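Local coordinates for putative redox protein (Lactobacillus casei, PDB 2QL8), which is a putative redox protein of the OsmC/Ohr family, whose members typically reduce peroxides through cysteine chemistry, though its own activity is inferred rather than established, at residues V105-D108 with T109-F113; E65-E68 with K69-L73. All coordinates share one frame; numbering follows the deposited sequence. Where two conformers were deposited one is given.

Contact 1 of 2, residues V105-D108 with T109-F113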
ATOM      1  N   VAL A 105     -19.237   9.406  19.080  0.50 31.57           N
ATOM      2  CA  VAL A 105     -19.038  10.832  19.300  0.50 29.41           C
ATOM      3  C   VAL A 105     -19.803  11.748  18.348  1.00 30.00           C
ATOM      4  O   VAL A 105     -20.267  11.314  17.298  1.00 30.55           O
ATOM      5  CB  VAL A 105     -17.542  11.147  19.186  1.00 28.61           C
ATOM      6  CG1 VAL A 105     -16.743  10.244  20.111  1.00 27.59           C
ATOM      7  CG2 VAL A 105     -17.069  10.982  17.727  1.00 25.74           C
ATOM      8  N   ASP A 106     -19.903  13.012  18.723  1.00 30.76           N
ATOM      9  CA  ASP A 106     -20.472  14.053  17.886  1.00 32.84           C
ATOM     10  C   ASP A 106     -19.665  14.224  16.580  1.00 31.82           C
ATOM     11  O   ASP A 106     -18.445  13.952  16.533  1.00 30.44           O
ATOM     12  CB  ASP A 106     -20.515  15.359  18.697  1.00 34.73           C
ATOM     13  CG  ASP A 106     -19.159  15.670  19.395  1.00 39.49           C
ATOM     14  OD1 ASP A 106     -18.706  14.945  20.425  1.00 33.88           O
ATOM     15  OD2 ASP A 106     -18.566  16.654  18.859  1.00 43.99           O
ATOM     16  N   PHE A 107     -20.334  14.644  15.516  1.00 30.87           N
ATOM     17  CA  PHE A 107     -19.696  14.755  14.200  1.00 30.52           C
ATOM     18  C   PHE A 107     -18.467  15.671  14.197  1.00 29.71           C
ATOM     19  O   PHE A 107     -17.470  15.380  13.553  1.00 28.58           O
ATOM     20  CB  PHE A 107     -20.701  15.179  13.123  1.00 31.96           C
ATOM     21  CG  PHE A 107     -20.196  14.994  11.724  1.00 29.55           C
ATOM     22  CD1 PHE A 107     -20.144  13.722  11.161  1.00 31.68           C
ATOM     23  CD2 PHE A 107     -19.724  16.058  10.992  1.00 30.99           C
ATOM     24  CE1 PHE A 107     -19.671  13.541   9.874  1.00 31.64           C
ATOM     25  CE2 PHE A 107     -19.237  15.875   9.705  1.00 34.62           C
ATOM     26  CZ  PHE A 107     -19.221  14.609   9.156  1.00 30.58           C
ATOM     27  N   ASP A 108     -18.521  16.772  14.930  1.00 29.09           N
ATOM     28  CA  ASP A 108     -17.383  17.674  15.038  1.00 29.72           C
ATOM     29  C   ASP A 108     -16.149  17.000  15.643  1.00 25.33           C
ATOM     30  O   ASP A 108     -15.025  17.273  15.207  1.00 26.25           O
ATOM     31  CB  ASP A 108     -17.757  18.932  15.835  1.00 31.85           C
ATOM     32  CG  ASP A 108     -18.557  19.912  15.012  1.00 45.11           C
ATOM     33  OD1 ASP A 108     -18.782  19.686  13.782  1.00 47.56           O
ATOM     34  OD2 ASP A 108     -18.974  20.934  15.613  1.00 57.53           O
ATOM     35  N   THR A 109     -16.358  16.103  16.604  1.00 23.96           N
ATOM     36  CA  THR A 109     -15.272  15.349  17.237  1.00 23.50           C
ATOM     37  C   THR A 109     -14.737  14.336  16.199  1.00 22.07           C
ATOM     38  O   THR A 109     -13.537  14.174  16.055  1.00 22.02           O
ATOM     39  CB  THR A 109     -15.693  14.609  18.557  1.00 23.58           C
ATOM     40  OG1 THR A 109     -16.105  15.595  19.534  1.00 29.38           O
ATOM     41  CG2 THR A 109     -14.606  13.741  19.147  1.00 26.25           C
ATOM     42  N   ALA A 110     -15.641  13.664  15.488  1.00 22.78           N
ATOM     43  CA  ALA A 110     -15.236  12.720  14.427  1.00 20.99           C
ATOM     44  C   ALA A 110     -14.373  13.438  13.394  1.00 19.37           C
ATOM     45  O   ALA A 110     -13.330  12.904  12.936  1.00 19.71           O
ATOM     46  CB  ALA A 110     -16.435  12.059  13.769  1.00 21.24           C
ATOM     47  N   LYS A 111     -14.766  14.646  13.023  1.00 19.47           N
ATOM     48  CA  LYS A 111     -13.998  15.447  12.058  0.70 20.35           C
ATOM     49  C   LYS A 111     -12.628  15.820  12.604  1.00 19.72           C
ATOM     50  O   LYS A 111     -11.623  15.709  11.909  1.00 19.68           O
ATOM     51  CB  LYS A 111     -14.720  16.717  11.607  0.70 22.55           C
ATOM     52  CG  LYS A 111     -15.973  16.459  10.809  0.70 25.01           C
ATOM     53  CD  LYS A 111     -16.488  17.720  10.150  0.70 30.13           C
ATOM     54  CE  LYS A 111     -17.192  18.643  11.101  0.70 32.27           C
ATOM     55  NZ  LYS A 111     -17.453  19.983  10.475  0.70 37.43           N
ATOM     56  N   ALA A 112     -12.562  16.240  13.863  1.00 18.33           N
ATOM     57  CA  ALA A 112     -11.314  16.593  14.505  1.00 19.10           C
ATOM     58  C   ALA A 112     -10.395  15.376  14.539  1.00 18.44           C
ATOM     59  O   ALA A 112      -9.193  15.494  14.269  1.00 20.08           O
ATOM     60  CB  ALA A 112     -11.581  17.140  15.910  1.00 20.62           C
ATOM     61  N   PHE A 113     -10.948  14.216  14.890  1.00 17.46           N
ATOM     62  CA  PHE A 113     -10.125  12.985  14.954  1.00 16.83           C
ATOM     63  C   PHE A 113      -9.632  12.638  13.554  1.00 18.08           C
ATOM     64  O   PHE A 113      -8.521  12.126  13.404  1.00 16.94           O
ATOM     65  CB  PHE A 113     -10.915  11.813  15.541  1.00 17.99           C
ATOM     66  CG  PHE A 113     -11.141  11.885  17.022  1.00 16.90           C
ATOM     67  CD1 PHE A 113     -10.754  12.964  17.801  1.00 19.91           C
ATOM     68  CD2 PHE A 113     -11.760  10.809  17.634  1.00 21.08           C
ATOM     69  CE1 PHE A 113     -11.007  12.937  19.180  1.00 21.03           C
ATOM     70  CE2 PHE A 113     -12.011  10.794  19.025  1.00 23.39           C
ATOM     71  CZ  PHE A 113     -11.602  11.846  19.775  1.00 23.09           C
TER
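Asp106 and Thr109 meet at the first turn of helix 107-120, with Asp106 in the N-cap position. The polar part of the contact starts there. The hydroxyl OG1 of Thr109 donates to Asp106 OD2 at 2.8 Å, reaching the syn side of the carboxylate but 29° out of its plane. The same oxygen also takes a weak capping bond from Thr109 N, at 3.2 Å. Asp106 can turn back on the helix start because its CG sits between the backbone N and the carbonyl carbon, chi1 49°.

Backbone bonds then set the helical repeat: Ala110 N to Asp106 O (3.0 Å), Lys111 N to Phe107 O and Ala112 N to Asp108 O.

The charged pair lies in the same first turn. Asp108 and Lys111 extend alongside each other, and in the lysine conformer modelled here, one of two, NZ makes a long salt bridge of 3.6 Å to Asp108 OD1. In that copy the chain bends at chi3, -77°, and its CD passes obliquely by the Phe107 ring.

The apolar part lies beside the cap. Val105 crosses Thr109 at about a right angle, its CB 3.9 Å from Thr109 CG2, while in the conformer modelled its CG2 lies loosely by Ala110, 4.2 Å from CB. The same threonine methyl also sits over one face of the Phe113 ring, 3.6 Å from its plane and nearer the rim than the centre. A serine at Thr109 would keep the hydroxyl but would probably leave Val105 and the Phe113 face without the methyl that both pack on. Ala110, Phe107 and Lys111 also touch Thr137. Together these make an Asp N-cap, with Thr109 as third helical residue, opening the helix that packs between strand 133-137 and helix 48-70.

Contact 2 of 2, residues E65-E68 with K69-L73. With EDO (1,2-ethanediol), chain E.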
ATOM      1  N   GLU A  65      -7.332   4.548  16.602  1.00 16.32           N
ATOM      2  CA  GLU A  65      -7.385   3.872  17.901  1.00 18.37           C
ATOM      3  C   GLU A  65      -6.440   4.556  18.897  1.00 16.33           C
ATOM      4  O   GLU A  65      -6.787   4.790  20.068  1.00 18.45           O
ATOM      5  CB  GLU A  65      -7.088   2.376  17.754  1.00 20.04           C
ATOM      6  CG  GLU A  65      -7.226   1.637  19.058  1.00 21.61           C
ATOM      7  CD  GLU A  65      -7.193   0.115  18.932  1.00 25.26           C
ATOM      8  OE1 GLU A  65      -6.869  -0.395  17.868  1.00 28.41           O
ATOM      9  OE2 GLU A  65      -7.504  -0.562  19.955  1.00 35.85           O
ATOM     10  N   ALA A  66      -5.254   4.938  18.436  1.00 15.83           N
ATOM     11  CA  ALA A  66      -4.279   5.659  19.285  1.00 17.86           C
ATOM     12  C   ALA A  66      -4.823   7.024  19.727  1.00 16.02           C
ATOM     13  O   ALA A  66      -4.741   7.392  20.905  1.00 16.55           O
ATOM     14  CB  ALA A  66      -2.894   5.818  18.572  1.00 17.54           C
ATOM     15  N   VAL A  67      -5.436   7.753  18.795  1.00 15.42           N
ATOM     16  CA  VAL A  67      -6.063   9.046  19.081  1.00 15.56           C
ATOM     17  C   VAL A  67      -7.208   8.915  20.087  1.00 15.07           C
ATOM     18  O   VAL A  67      -7.275   9.663  21.065  1.00 16.82           O
ATOM     19  CB  VAL A  67      -6.477   9.798  17.788  1.00 15.46           C
ATOM     20  CG1 VAL A  67      -7.384  11.017  18.097  1.00 17.50           C
ATOM     21  CG2 VAL A  67      -5.225  10.189  16.974  1.00 15.88           C
ATOM     22  N   GLU A  68      -8.063   7.940  19.868  1.00 14.96           N
ATOM     23  CA  GLU A  68      -9.162   7.665  20.775  1.00 17.01           C
ATOM     24  C   GLU A  68      -8.633   7.438  22.186  1.00 16.79           C
ATOM     25  O   GLU A  68      -9.140   8.007  23.160  1.00 18.33           O
ATOM     26  CB  GLU A  68      -9.958   6.442  20.317  1.00 18.10           C
ATOM     27  CG  GLU A  68     -10.841   6.678  19.113  1.00 18.94           C
ATOM     28  CD  GLU A  68     -11.348   5.375  18.529  1.00 21.17           C
ATOM     29  OE1 GLU A  68     -10.537   4.423  18.459  1.00 23.83           O
ATOM     30  OE2 GLU A  68     -12.541   5.319  18.177  1.00 23.95           O
ATOM     31  N   LYS A  69      -7.593   6.621  22.288  1.00 16.46           N
ATOM     32  CA  LYS A  69      -7.002   6.293  23.603  1.00 16.62           C
ATOM     33  C   LYS A  69      -6.385   7.518  24.284  1.00 16.16           C
ATOM     34  O   LYS A  69      -6.531   7.699  25.485  1.00 17.13           O
ATOM     35  CB  LYS A  69      -5.999   5.139  23.545  1.00 19.06           C
ATOM     36  CG  LYS A  69      -6.648   3.800  23.299  1.00 25.14           C
ATOM     37  CD  LYS A  69      -5.601   2.712  23.204  1.00 31.60           C
ATOM     38  CE  LYS A  69      -6.203   1.409  22.663  1.00 35.94           C
ATOM     39  NZ  LYS A  69      -6.335   0.342  23.678  1.00 44.53           N
ATOM     40  N   GLU A  70      -5.731   8.380  23.522  1.00 15.38           N
ATOM     41  CA  GLU A  70      -5.185   9.626  24.054  1.00 15.55           C
ATOM     42  C   GLU A  70      -6.298  10.537  24.617  1.00 14.41           C
ATOM     43  O   GLU A  70      -6.052  11.346  25.526  1.00 15.92           O
ATOM     44  CB  GLU A  70      -4.400  10.392  22.960  1.00 16.03           C
ATOM     45  CG  GLU A  70      -3.080   9.750  22.663  1.00 15.66           C
ATOM     46  CD  GLU A  70      -2.330  10.296  21.459  1.00 17.18           C
ATOM     47  OE1 GLU A  70      -2.821  11.242  20.861  1.00 18.80           O
ATOM     48  OE2 GLU A  70      -1.215   9.785  21.162  1.00 17.07           O
ATOM     49  N   HIS A  71      -7.501  10.422  24.055  1.00 15.34           N
ATOM     50  CA  HIS A  71      -8.696  11.140  24.520  1.00 16.09           C
ATOM     51  C   HIS A  71      -9.522  10.395  25.587  1.00 15.37           C
ATOM     52  O   HIS A  71     -10.585  10.860  26.004  1.00 18.22           O
ATOM     53  CB  HIS A  71      -9.554  11.482  23.311  1.00 16.60           C
ATOM     54  CG  HIS A  71      -8.981  12.569  22.472  1.00 17.57           C
ATOM     55  ND1 HIS A  71      -9.324  13.898  22.612  1.00 23.08           N
ATOM     56  CD2 HIS A  71      -8.092  12.517  21.450  1.00 20.42           C
ATOM     57  CE1 HIS A  71      -8.648  14.617  21.728  1.00 21.97           C
ATOM     58  NE2 HIS A  71      -7.891  13.803  21.016  1.00 22.35           N
ATOM     59  N   GLY A  72      -9.037   9.236  26.017  1.00 15.82           N
ATOM     60  CA  GLY A  72      -9.719   8.441  27.045  1.00 16.82           C
ATOM     61  C   GLY A  72     -10.974   7.710  26.603  1.00 16.96           C
ATOM     62  O   GLY A  72     -11.835   7.388  27.422  1.00 19.35           O
ATOM     63  N   LEU A  73     -11.090   7.442  25.294  1.00 16.90           N
ATOM     64  CA  LEU A  73     -12.305   6.922  24.688  1.00 18.38           C
ATOM     65  C   LEU A  73     -12.088   5.475  24.260  1.00 18.84           C
ATOM     66  O   LEU A  73     -10.987   5.059  23.912  1.00 18.81           O
ATOM     67  CB  LEU A  73     -12.729   7.768  23.507  1.00 18.34           C
ATOM     68  CG  LEU A  73     -12.986   9.241  23.721  1.00 18.67           C
ATOM     69  CD1 LEU A  73     -13.396   9.854  22.403  1.00 21.30           C
ATOM     70  CD2 LEU A  73     -14.045   9.426  24.815  1.00 23.03           C
TER
HETATM   71  C1  EDO E 145     -13.134  14.134  22.546  1.00 26.60           C
HETATM   72  O1  EDO E 145     -11.963  14.245  23.330  1.00 28.11           O
HETATM   73  C2  EDO E 145     -14.041  15.272  22.889  1.00 28.99           C
HETATM   74  O2  EDO E 145     -14.432  15.101  24.259  1.00 26.49           O
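Val67 and His71 sit one turn apart in a local contact that ends the long helix 48-70. Their side chains extend together in one direction, which brings Val67 CG1 to 3.7 Å from His71 CD2. Val67 O accepts His71 N and also sits close to the edge of the imidazole, 3.0 Å from CD2. With CG beside its backbone N, chi1 -73°, the ring is carried back along the helix; its NE2 bonds to Glu116 of helix 107-120, and ND1 shares a 2.8 Å hydrogen bond with O1 of an ethanediol.

The chain leaves the helix by a Schellman motif. Gly72 turns to positive phi, 74°, and Leu73 N bonds back to Glu68 O at 2.9 Å, from above the carbonyl plane, while Gly72 N returns to Lys69 O.

Lys69 runs alongside Glu65, its CE 3.6 Å from OE2, but NZ stays 4.0 Å from OE2, too far for a salt bridge. Glu68 instead binds His75 and Thr76. Glu70 forms salt bridges to Arg120, which with Ala66 lines a benzoic acid pocket, and to Arg89 of the second subunit.

Coming from the N terminus, the chain reaches contact 2 first, where helix 48-70 ends and turns toward strand 77-88. That strand and its antiparallel neighbour 91-102 follow, and contact 1 then opens helix 107-120. The two lie in series, neither nesting nor crossing, and each spans about one turn at a helix end, C-terminal in contact 2 and N-terminal in contact 1, yet their centres are only about 13 Å apart. They meet mainly round Phe113, which packs on His71, Val67 and Leu73; its CE1 is 3.7 Å from CD2 of His71, with the ring planes at about 45°. Val105 also packs on Leu73, so the end of one helix is tied to the beginning of the other.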